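Local coordinates for uncharacterized protein (Bacteroides ovatus CL02T12C04, PDB 6PTM), which probably cleaves carrageenan-derived sugars from the chain end, as an exo-acting carrageenase of glycoside hydrolase family 42, at residues E72-T77 with E126-S131; M82-W87 with W507-R512; K114-F119 with R480-T485; R121-E126 with Q533-N538. All coordinates share one frame; numbering follows the deposited sequence.

In the fold
Four contacts tie the N-terminal helices 69-90 and 109-139 to each other and to the beta/alpha-barrel expected of a GH42 enzyme, all on the same side of the chain's centre. Interaction 1, between the two helices themselves, is buried and apolar, with methionine methyls against a backbone carbonyl. Interaction 2, also buried, sets a tyrosine of helix 69-90 against an arginine of the loop after strand 503-506. Interactions 3 and 4 both use helix 109-139 and are only partly buried: the first joins it to a turn through aromatic and leucine packing, the second to helix 534-549 through a salt bridge. Interactions 1 and 4 adjoin, A74 and M127 packing on N538 and T77 on P534.

Interaction 1: residues E72-T77 with E126-S131; sequences ETALRT and EMMNSS
A74 is the first residue of 72-77 to meet the facing helix, doing so with both its methyl and its carbonyl. Its CB lies 3.5 Å from OG of S131 and also faces CG of M127, while two methyls pack against its O: CE of M127 at 3.6 Å and CE of M128 at the same distance. M128 gets there by bending at chi2 and chi3, which folds its thioether back toward the neighbouring helix. L75 adds only its backbone N, near CE of M128. At T77, CG2 stands anti to the backbone N (chi1 -56° for OG1) and meets CE of M127 at 3.9 Å, the two side chains crossing nearly at right angles. The same torsion lets OG1 donate to O of T73 at 2.8 Å and reach H188. A serine in place of T77 removes CG2 and would probably open a gap beside the M127 methyl, leaving it freer to turn. S131 repeats the device, its OG donating to O of M127. The segments run antiparallel, their axes at 162° and 10.1 Å apart, with a small alanine at the nearest point: an antiparallel helix pair within a helical bundle that helix 44-63 also joins.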
# COMPACT_ATOMS: atom_id res chain seq x y z
N GLU A 72 -2.45 -28.50 2.72
CA GLU A 72 -1.98 -28.74 1.32
C GLU A 72 -1.08 -27.61 0.85
O GLU A 72 -0.11 -27.88 0.09
CB GLU A 72 -3.15 -28.86 0.35
CG GLU A 72 -3.95 -30.13 0.53
CD GLU A 72 -5.22 -30.07 -0.30
OE1 GLU A 72 -5.11 -29.62 -1.44
OE2 GLU A 72 -6.29 -30.36 0.22
N THR A 73 -1.38 -26.37 1.25
CA THR A 73 -0.55 -25.19 0.90
C THR A 73 0.82 -25.36 1.57
O THR A 73 1.85 -25.15 0.90
CB THR A 73 -1.24 -23.88 1.29
OG1 THR A 73 -2.45 -23.81 0.54
CG2 THR A 73 -0.36 -22.68 1.02
N ALA A 74 0.84 -25.69 2.86
CA ALA A 74 2.08 -25.93 3.63
C ALA A 74 2.87 -27.10 3.01
O ALA A 74 4.12 -26.99 2.89
CB ALA A 74 1.75 -26.19 5.09
N LEU A 75 2.19 -28.21 2.71
CA LEU A 75 2.83 -29.41 2.11
C LEU A 75 3.48 -29.00 0.78
O LEU A 75 4.63 -29.37 0.55
CB LEU A 75 1.77 -30.49 1.85
CG LEU A 75 2.32 -31.79 1.27
CD1 LEU A 75 3.23 -32.47 2.27
CD2 LEU A 75 1.22 -32.75 0.88
N ARG A 76 2.77 -28.28 -0.08
CA ARG A 76 3.31 -27.86 -1.38
C ARG A 76 4.52 -26.94 -1.16
O ARG A 76 5.53 -27.07 -1.88
CB ARG A 76 2.26 -27.18 -2.26
CG ARG A 76 2.80 -26.72 -3.60
CD ARG A 76 3.45 -27.83 -4.41
NE ARG A 76 2.51 -28.92 -4.66
CZ ARG A 76 1.51 -28.89 -5.54
NH1 ARG A 76 1.27 -27.82 -6.28
NH2 ARG A 76 0.74 -29.95 -5.67
N THR A 77 4.42 -26.02 -0.21
CA THR A 77 5.56 -25.14 0.10
C THR A 77 6.77 -26.01 0.45
O THR A 77 7.91 -25.70 0.02
CB THR A 77 5.24 -24.17 1.23
OG1 THR A 77 4.07 -23.41 0.92
CG2 THR A 77 6.42 -23.25 1.46
N GLU A 126 9.59 -27.46 11.21
CA GLU A 126 8.73 -26.65 12.11
C GLU A 126 7.34 -26.53 11.48
O GLU A 126 6.32 -26.73 12.18
CB GLU A 126 9.28 -25.24 12.31
CG GLU A 126 10.69 -25.19 12.85
CD GLU A 126 10.85 -25.57 14.31
OE1 GLU A 126 9.83 -25.66 15.00
OE2 GLU A 126 12.01 -25.77 14.74
N MET A 127 7.29 -26.25 10.18
CA MET A 127 6.04 -26.02 9.44
C MET A 127 5.22 -27.32 9.37
O MET A 127 3.98 -27.27 9.54
CB MET A 127 6.36 -25.51 8.03
CG MET A 127 5.16 -25.31 7.17
SD MET A 127 5.50 -24.25 5.72
CE MET A 127 6.63 -25.31 4.82
N MET A 128 5.87 -28.45 9.13
CA MET A 128 5.16 -29.76 9.16
C MET A 128 4.70 -30.07 10.59
O MET A 128 3.55 -30.47 10.71
CB MET A 128 6.06 -30.88 8.63
CG MET A 128 6.50 -30.71 7.16
SD MET A 128 5.19 -30.66 5.96
CE MET A 128 4.89 -28.89 5.85
N ASN A 129 5.50 -29.82 11.62
CA ASN A 129 5.07 -30.07 13.02
C ASN A 129 3.83 -29.21 13.32
O ASN A 129 2.89 -29.75 13.88
CB ASN A 129 6.17 -29.81 14.05
CG ASN A 129 7.24 -30.89 14.08
OD1 ASN A 129 7.02 -32.00 13.63
ND2 ASN A 129 8.43 -30.55 14.57
N SER A 130 3.81 -27.91 12.96
CA SER A 130 2.64 -27.03 13.18
C SER A 130 1.42 -27.56 12.42
O SER A 130 0.29 -27.56 12.99
CB SER A 130 2.95 -25.58 12.80
OG SER A 130 3.99 -25.06 13.65
N SER A 131 1.58 -27.92 11.15
CA SER A 131 0.49 -28.41 10.28
C SER A 131 -0.07 -29.70 10.87
O SER A 131 -1.28 -29.76 11.03
CB SER A 131 0.95 -28.61 8.86
OG SER A 131 1.47 -27.39 8.34

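Interaction 2: residues M82-W87 with W507-R512; sequences MGYAKW and WYWCRR
The loop that follows strand 503-506 meets helix 69-90 here, Y84 of the helix lying against R511 and W509 of the loop. Y84 and R511 lie alongside one another, each pointing back toward the other's backbone. CD of R511 sits over one face of the tyrosine ring, a CH-pi contact 3.6 Å from its centroid, and the guanidinium continues along the chain until its own face covers CB of Y84, 3.4 Å from CZ of R511. Ring and guanidinium planes are only 18° apart, and a bend at chi2 (-89°) lays the arginine along the ring. At the far end of the ring, NE1 of W509 donates to OH of Y84 over 3.1 Å; the N-H...O angle is 140°, with the oxygen tilted from the indole plane. That hydroxyl is also hydrogen-bonded to Y184. A leucine in place of Y84 would probably leave the indole N-H of W509 without its acceptor and strip R511 of the flat surface that backs its chain. R512 contributes its backbone O, 3.6 Å from CE1 of Y84. The polar end of R511 is engaged further out, NE with the carbonyl of N531 and NH2 with D88 and E120. The positive charge of buried R511 is thus probably balanced by the two carboxylates, while the aromatic face limits how its aliphatic part can turn.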
# COMPACT_ATOMS: atom_id res chain seq x y z
N MET A 82 12.13 -28.17 -0.51
CA MET A 82 13.08 -29.31 -0.40
C MET A 82 13.95 -29.25 -1.66
O MET A 82 15.17 -29.41 -1.54
CB MET A 82 12.37 -30.67 -0.29
CG MET A 82 11.74 -30.91 1.06
SD MET A 82 12.94 -30.90 2.42
CE MET A 82 13.67 -32.52 2.17
N GLY A 83 13.35 -29.01 -2.83
CA GLY A 83 14.13 -28.92 -4.07
C GLY A 83 15.03 -27.69 -4.06
O GLY A 83 16.19 -27.77 -4.55
N TYR A 84 14.55 -26.58 -3.48
CA TYR A 84 15.37 -25.35 -3.40
C TYR A 84 16.57 -25.61 -2.47
O TYR A 84 17.69 -25.18 -2.82
CB TYR A 84 14.53 -24.16 -2.95
CG TYR A 84 13.51 -23.69 -3.95
CD1 TYR A 84 13.41 -24.22 -5.23
CD2 TYR A 84 12.65 -22.64 -3.63
CE1 TYR A 84 12.48 -23.75 -6.14
CE2 TYR A 84 11.71 -22.16 -4.53
CZ TYR A 84 11.63 -22.70 -5.80
OH TYR A 84 10.72 -22.21 -6.70
N ALA A 85 16.36 -26.28 -1.33
CA ALA A 85 17.42 -26.60 -0.37
C ALA A 85 18.44 -27.53 -1.05
O ALA A 85 19.64 -27.34 -0.80
CB ALA A 85 16.84 -27.24 0.86
N LYS A 86 17.99 -28.49 -1.86
CA LYS A 86 18.88 -29.42 -2.60
C LYS A 86 19.72 -28.59 -3.59
O LYS A 86 20.92 -28.77 -3.63
CB LYS A 86 18.07 -30.50 -3.33
CG LYS A 86 18.89 -31.65 -3.90
CD LYS A 86 19.94 -32.14 -2.92
CE LYS A 86 20.13 -33.64 -2.88
NZ LYS A 86 20.28 -34.08 -1.48
N TRP A 87 19.11 -27.68 -4.33
CA TRP A 87 19.87 -26.71 -5.15
C TRP A 87 20.87 -25.97 -4.27
O TRP A 87 22.06 -25.95 -4.62
CB TRP A 87 18.97 -25.73 -5.90
CG TRP A 87 19.74 -25.01 -6.95
CD1 TRP A 87 19.94 -25.43 -8.23
CD2 TRP A 87 20.48 -23.79 -6.80
NE1 TRP A 87 20.72 -24.52 -8.90
CE2 TRP A 87 21.07 -23.50 -8.05
CE3 TRP A 87 20.68 -22.90 -5.74
CZ2 TRP A 87 21.84 -22.36 -8.27
CZ3 TRP A 87 21.41 -21.76 -5.96
CH2 TRP A 87 22.00 -21.50 -7.20
N TRP A 507 6.84 -8.95 -3.43
CA TRP A 507 8.29 -9.01 -3.79
C TRP A 507 8.99 -10.06 -2.91
O TRP A 507 9.01 -9.90 -1.69
CB TRP A 507 8.93 -7.63 -3.62
CG TRP A 507 10.41 -7.59 -3.91
CD1 TRP A 507 11.42 -7.72 -3.00
CD2 TRP A 507 11.04 -7.38 -5.19
NE1 TRP A 507 12.63 -7.60 -3.63
CE2 TRP A 507 12.44 -7.40 -4.97
CE3 TRP A 507 10.58 -7.19 -6.51
CZ2 TRP A 507 13.36 -7.18 -5.99
CZ3 TRP A 507 11.50 -6.97 -7.52
CH2 TRP A 507 12.87 -6.98 -7.27
N TYR A 508 9.54 -11.14 -3.47
CA TYR A 508 9.47 -11.57 -4.87
C TYR A 508 9.89 -13.04 -4.99
O TYR A 508 10.58 -13.56 -4.12
CB TYR A 508 10.34 -10.75 -5.84
CG TYR A 508 11.85 -10.80 -5.68
CD1 TYR A 508 12.68 -10.58 -6.77
CD2 TYR A 508 12.45 -10.98 -4.43
CE1 TYR A 508 14.07 -10.56 -6.64
CE2 TYR A 508 13.83 -10.97 -4.29
CZ TYR A 508 14.64 -10.74 -5.39
OH TYR A 508 16.00 -10.71 -5.22
N TRP A 509 9.44 -13.71 -6.04
CA TRP A 509 9.74 -15.15 -6.27
C TRP A 509 10.75 -15.24 -7.40
O TRP A 509 10.36 -15.52 -8.55
CB TRP A 509 8.47 -15.93 -6.53
CG TRP A 509 8.61 -17.43 -6.48
CD1 TRP A 509 9.44 -18.24 -7.21
CD2 TRP A 509 7.79 -18.31 -5.69
NE1 TRP A 509 9.19 -19.56 -6.92
CE2 TRP A 509 8.18 -19.63 -6.00
CE3 TRP A 509 6.76 -18.09 -4.75
CZ2 TRP A 509 7.58 -20.74 -5.40
CZ3 TRP A 509 6.17 -19.19 -4.16
CH2 TRP A 509 6.58 -20.49 -4.48
N CYS A 510 11.99 -14.94 -7.07
CA CYS A 510 13.12 -14.89 -8.03
C CYS A 510 13.67 -16.30 -8.28
O CYS A 510 14.39 -16.44 -9.27
CB CYS A 510 14.21 -13.96 -7.52
SG CYS A 510 15.33 -13.44 -8.84
N ARG A 511 13.34 -17.29 -7.43
CA ARG A 511 13.67 -18.72 -7.65
C ARG A 511 13.12 -19.22 -8.99
O ARG A 511 11.93 -18.99 -9.27
CB ARG A 511 13.07 -19.58 -6.54
CG ARG A 511 13.78 -19.45 -5.20
CD ARG A 511 14.93 -20.46 -5.05
NE ARG A 511 15.31 -20.56 -3.64
CZ ARG A 511 16.32 -21.29 -3.17
NH1 ARG A 511 17.09 -21.98 -3.98
NH2 ARG A 511 16.50 -21.36 -1.86
N ARG A 512 13.94 -19.92 -9.76
CA ARG A 512 13.48 -20.64 -10.97
C ARG A 512 13.01 -22.02 -10.51
O ARG A 512 13.27 -22.38 -9.32
CB ARG A 512 14.58 -20.70 -12.05
CG ARG A 512 15.14 -19.36 -12.51
CD ARG A 512 14.11 -18.38 -13.08
NE ARG A 512 13.30 -17.67 -12.08
CZ ARG A 512 12.19 -16.93 -12.31
NH1 ARG A 512 11.74 -16.75 -13.54
NH2 ARG A 512 11.54 -16.40 -11.28

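Interaction 3: residues K114-F119 with R480-T485; sequences KLLPDF and RDLYQT
F119 and L482 form the close part of this contact, with Y483 marking its more open side. CG of L482 stands over one face of the F119 ring, 4.0 Å from the centroid and displaced toward the rim, and CD1 of L482 approaches CE2 of F119 to 3.6 Å. F119 has CG anti to its own N (chi1 164°), a torsion that carries the ring out from the helix to the loop, where CZ comes within 3.3 Å of O of L482. That carbonyl probably accepts a hydrogen bond from NE2 of Q533. Beside the ring, on the face that L482 covers, L116 of the helix joins more loosely: its CD1 is 4.4 Å from CD1 of L482.

On the exposed side, Y483 turns an edge toward the face of F119. The rings form an offset edge-to-face pair, centroids 5.5 Å apart and planes at 72°, with CD1 of Y483 3.5 Å from CE1 of F119. L115 belongs to this side too, CD1 touching CD2 of L482. Y483 is exposed and L115 partly so, whereas L482 and L116 are buried. The loop keeps its shape by local bonds: N of Y483 donates to OD1 of D481, and N of Q484 to O of D481. The arrangement is that of an Asx turn coinciding with a type I beta turn, its two central residues packed against one helix, in the loop between strand 466-471 and helix 486-498.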
# COMPACT_ATOMS: atom_id res chain seq x y z
N LYS A 114 26.67 -22.14 3.78
CA LYS A 114 26.77 -23.53 4.29
C LYS A 114 25.53 -23.89 5.11
O LYS A 114 25.09 -24.99 4.99
CB LYS A 114 28.05 -23.71 5.11
CG LYS A 114 29.31 -23.76 4.27
CD LYS A 114 30.45 -24.41 5.02
CE LYS A 114 31.67 -24.67 4.17
NZ LYS A 114 32.39 -23.41 3.94
N LEU A 115 25.02 -22.99 5.94
CA LEU A 115 23.93 -23.33 6.90
C LEU A 115 22.55 -23.19 6.22
O LEU A 115 21.60 -23.80 6.73
CB LEU A 115 24.06 -22.48 8.16
CG LEU A 115 23.72 -20.99 8.06
CD1 LEU A 115 22.22 -20.74 8.13
CD2 LEU A 115 24.42 -20.22 9.18
N LEU A 116 22.44 -22.52 5.06
CA LEU A 116 21.14 -22.22 4.39
C LEU A 116 20.34 -23.49 4.11
O LEU A 116 19.14 -23.54 4.45
CB LEU A 116 21.39 -21.39 3.12
CG LEU A 116 20.17 -21.17 2.23
CD1 LEU A 116 19.10 -20.40 2.99
CD2 LEU A 116 20.54 -20.46 0.92
N PRO A 117 20.91 -24.57 3.51
CA PRO A 117 20.12 -25.75 3.19
C PRO A 117 19.44 -26.38 4.41
O PRO A 117 18.24 -26.65 4.35
CB PRO A 117 21.09 -26.72 2.48
CG PRO A 117 22.20 -25.79 1.99
CD PRO A 117 22.30 -24.72 3.06
N ASP A 118 20.16 -26.57 5.51
CA ASP A 118 19.56 -27.16 6.73
C ASP A 118 18.64 -26.15 7.43
O ASP A 118 17.76 -26.61 8.17
CB ASP A 118 20.61 -27.72 7.68
CG ASP A 118 21.10 -29.08 7.20
OD1 ASP A 118 20.48 -29.68 6.28
OD2 ASP A 118 22.11 -29.49 7.74
N PHE A 119 18.84 -24.84 7.25
CA PHE A 119 17.92 -23.83 7.82
C PHE A 119 16.56 -24.01 7.13
O PHE A 119 15.50 -24.18 7.79
CB PHE A 119 18.49 -22.41 7.67
CG PHE A 119 17.44 -21.36 7.88
CD1 PHE A 119 16.97 -21.08 9.15
CD2 PHE A 119 16.83 -20.73 6.79
CE1 PHE A 119 15.95 -20.14 9.35
CE2 PHE A 119 15.82 -19.80 6.98
CZ PHE A 119 15.38 -19.52 8.26
N ARG A 480 16.49 -6.95 5.84
CA ARG A 480 16.61 -8.40 5.56
C ARG A 480 16.82 -9.12 6.89
O ARG A 480 17.53 -8.58 7.76
CB ARG A 480 17.76 -8.72 4.59
CG ARG A 480 17.48 -9.94 3.72
CD ARG A 480 16.46 -9.74 2.61
NE ARG A 480 16.73 -8.43 2.02
CZ ARG A 480 17.71 -8.18 1.16
NH1 ARG A 480 18.45 -9.18 0.69
NH2 ARG A 480 17.90 -6.94 0.74
N ASP A 481 16.19 -10.27 7.03
CA ASP A 481 16.31 -11.12 8.24
C ASP A 481 15.97 -12.54 7.81
O ASP A 481 14.76 -12.81 7.55
CB ASP A 481 15.42 -10.60 9.37
CG ASP A 481 15.48 -11.49 10.61
OD1 ASP A 481 16.32 -12.42 10.61
OD2 ASP A 481 14.67 -11.27 11.55
N LEU A 482 16.96 -13.42 7.79
CA LEU A 482 16.76 -14.84 7.38
C LEU A 482 15.69 -15.46 8.32
O LEU A 482 14.89 -16.29 7.82
CB LEU A 482 18.10 -15.59 7.44
CG LEU A 482 18.06 -17.04 6.94
CD1 LEU A 482 17.62 -17.11 5.48
CD2 LEU A 482 19.40 -17.74 7.13
N TYR A 483 15.68 -15.04 9.60
CA TYR A 483 14.85 -15.60 10.71
C TYR A 483 13.51 -14.86 10.84
O TYR A 483 12.79 -15.00 11.83
CB TYR A 483 15.64 -15.58 12.02
CG TYR A 483 17.01 -16.21 11.88
CD1 TYR A 483 17.16 -17.46 11.29
CD2 TYR A 483 18.16 -15.56 12.29
CE1 TYR A 483 18.41 -18.06 11.11
CE2 TYR A 483 19.42 -16.15 12.15
CZ TYR A 483 19.55 -17.40 11.56
OH TYR A 483 20.78 -17.98 11.43
N GLN A 484 13.14 -14.08 9.82
CA GLN A 484 11.84 -13.39 9.81
C GLN A 484 10.77 -14.42 10.25
O GLN A 484 10.82 -15.58 9.76
CB GLN A 484 11.60 -12.79 8.42
CG GLN A 484 10.39 -11.88 8.36
CD GLN A 484 10.21 -11.26 6.99
OE1 GLN A 484 9.84 -11.95 6.03
NE2 GLN A 484 10.42 -9.96 6.92
N THR A 485 9.86 -14.03 11.14
CA THR A 485 8.86 -14.96 11.72
C THR A 485 7.59 -15.03 10.89
O THR A 485 7.15 -14.02 10.28
CB THR A 485 8.59 -14.62 13.18
OG1 THR A 485 7.88 -13.37 13.29
CG2 THR A 485 9.89 -14.58 13.98

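Interaction 4: residues R121-E126 with Q533-N538; sequences RQEIIE and QPRIVN
E123 and R535 are joined by a side-on, two-nitrogen salt bridge. NE of R535 donates to OE1 of E123 at 2.9 Å in a nearly straight bond of 170°, the oxygen lying in the guanidinium plane although the donor reaches it from above the carboxylate plane. NH1 donates to OE2 on its syn side at 3.2 Å, a more bent bond. The carboxylate and guanidinium planes stand 61° apart, and the pair of bonds fixes the rotation of the guanidinium. E123 bends at chi2, which turns its carboxylate to R535. A water adds a second link: it donates to OE1 of E123 at 2.7 Å and accepts from the backbone N of R535, so this oxygen is gripped twice. The carboxylate also lies near the N-terminal turn of helix 534-549, which would be expected to favour its negative charge.

Next outward, CB of E126 covers one face of the guanidinium, 3.4 Å from NH2 of R535, while its carboxylate leads away and accepts from NE2 of Q122. The apolar layer follows with P534, the first residue of its helix: CD meets CB of E123 at 3.8 Å, and CB meets CG1 of I124 at 4.0 Å. The axes of the two short helical segments lie at 49°. Helix 69-90 lies beside both, with F81 against P534 and M82 against I124, and helix 44-63 reaches I124 through I51.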
# COMPACT_ATOMS: atom_id res chain seq x y z
N ARG A 121 15.51 -26.72 5.61
CA ARG A 121 14.90 -28.02 6.00
C ARG A 121 14.33 -27.90 7.41
O ARG A 121 13.25 -28.48 7.67
CB ARG A 121 15.94 -29.14 5.82
CG ARG A 121 16.23 -29.46 4.37
CD ARG A 121 17.61 -30.11 4.22
NE ARG A 121 17.94 -30.36 2.84
CZ ARG A 121 19.18 -30.40 2.35
NH1 ARG A 121 20.21 -30.18 3.14
NH2 ARG A 121 19.37 -30.59 1.07
N GLN A 122 14.99 -27.16 8.30
CA GLN A 122 14.51 -27.02 9.69
C GLN A 122 13.21 -26.20 9.68
O GLN A 122 12.29 -26.54 10.47
CB GLN A 122 15.58 -26.41 10.60
CG GLN A 122 15.14 -26.38 12.05
CD GLN A 122 14.87 -27.76 12.62
OE1 GLN A 122 15.54 -28.74 12.32
NE2 GLN A 122 13.88 -27.84 13.49
N GLU A 123 13.13 -25.16 8.83
CA GLU A 123 11.89 -24.37 8.67
C GLU A 123 10.79 -25.31 8.17
O GLU A 123 9.69 -25.21 8.68
CB GLU A 123 12.12 -23.20 7.72
CG GLU A 123 13.00 -22.15 8.35
CD GLU A 123 12.34 -21.43 9.51
OE1 GLU A 123 11.34 -20.71 9.26
OE2 GLU A 123 12.84 -21.58 10.65
N ILE A 124 11.08 -26.21 7.23
CA ILE A 124 10.07 -27.18 6.73
C ILE A 124 9.61 -28.09 7.89
O ILE A 124 8.41 -28.34 7.99
CB ILE A 124 10.63 -27.97 5.55
CG1 ILE A 124 10.84 -27.04 4.33
CG2 ILE A 124 9.76 -29.17 5.24
CD1 ILE A 124 11.66 -27.65 3.21
N ILE A 125 10.52 -28.53 8.76
CA ILE A 125 10.22 -29.45 9.91
C ILE A 125 9.29 -28.72 10.89
O ILE A 125 8.26 -29.33 11.29
CB ILE A 125 11.52 -29.96 10.57
CG1 ILE A 125 12.30 -30.90 9.64
CG2 ILE A 125 11.23 -30.61 11.93
CD1 ILE A 125 13.78 -31.05 10.02
N GLU A 126 9.59 -27.46 11.21
CA GLU A 126 8.73 -26.65 12.11
C GLU A 126 7.34 -26.53 11.48
O GLU A 126 6.32 -26.73 12.18
CB GLU A 126 9.28 -25.24 12.31
CG GLU A 126 10.69 -25.19 12.85
CD GLU A 126 10.85 -25.57 14.31
OE1 GLU A 126 9.83 -25.66 15.00
OE2 GLU A 126 12.01 -25.77 14.74
N GLN A 533 12.92 -18.77 2.68
CA GLN A 533 12.10 -18.80 3.94
C GLN A 533 10.78 -19.53 3.71
O GLN A 533 9.72 -18.92 3.49
CB GLN A 533 11.83 -17.39 4.44
CG GLN A 533 13.07 -16.57 4.73
CD GLN A 533 12.74 -15.10 4.89
OE1 GLN A 533 11.89 -14.56 4.15
NE2 GLN A 533 13.41 -14.46 5.84
N PRO A 534 10.79 -20.88 3.83
CA PRO A 534 9.59 -21.69 3.60
C PRO A 534 8.38 -21.26 4.45
O PRO A 534 7.32 -21.32 3.94
CB PRO A 534 10.02 -23.12 3.94
CG PRO A 534 11.53 -23.09 3.78
CD PRO A 534 11.96 -21.69 4.20
N ARG A 535 8.60 -20.84 5.70
CA ARG A 535 7.49 -20.52 6.62
C ARG A 535 6.91 -19.14 6.28
O ARG A 535 5.68 -18.98 6.44
CB ARG A 535 7.91 -20.69 8.07
CG ARG A 535 7.95 -22.14 8.53
CD ARG A 535 7.89 -22.29 10.02
NE ARG A 535 9.06 -21.77 10.67
CZ ARG A 535 9.21 -21.67 11.99
NH1 ARG A 535 10.30 -21.12 12.49
NH2 ARG A 535 8.24 -22.03 12.81
N ILE A 536 7.70 -18.22 5.73
CA ILE A 536 7.18 -16.89 5.28
C ILE A 536 6.31 -17.07 4.03
O ILE A 536 5.20 -16.53 3.98
CB ILE A 536 8.34 -15.89 5.06
CG1 ILE A 536 9.17 -15.69 6.33
CG2 ILE A 536 7.86 -14.55 4.54
CD1 ILE A 536 8.41 -15.00 7.44
N VAL A 537 6.80 -17.76 3.03
CA VAL A 537 6.02 -18.03 1.78
C VAL A 537 4.68 -18.67 2.17
O VAL A 537 3.62 -18.24 1.68
CB VAL A 537 6.86 -18.89 0.82
CG1 VAL A 537 6.03 -19.47 -0.32
CG2 VAL A 537 8.00 -18.07 0.26
N ASN A 538 4.72 -19.68 3.03
CA ASN A 538 3.48 -20.41 3.42
C ASN A 538 2.57 -19.44 4.20
O ASN A 538 1.36 -19.46 3.94
CB ASN A 538 3.78 -21.69 4.19
CG ASN A 538 2.52 -22.32 4.73
OD1 ASN A 538 1.65 -22.78 3.97
ND2 ASN A 538 2.39 -22.27 6.04
O HOH W 1 11.11 -19.59 6.78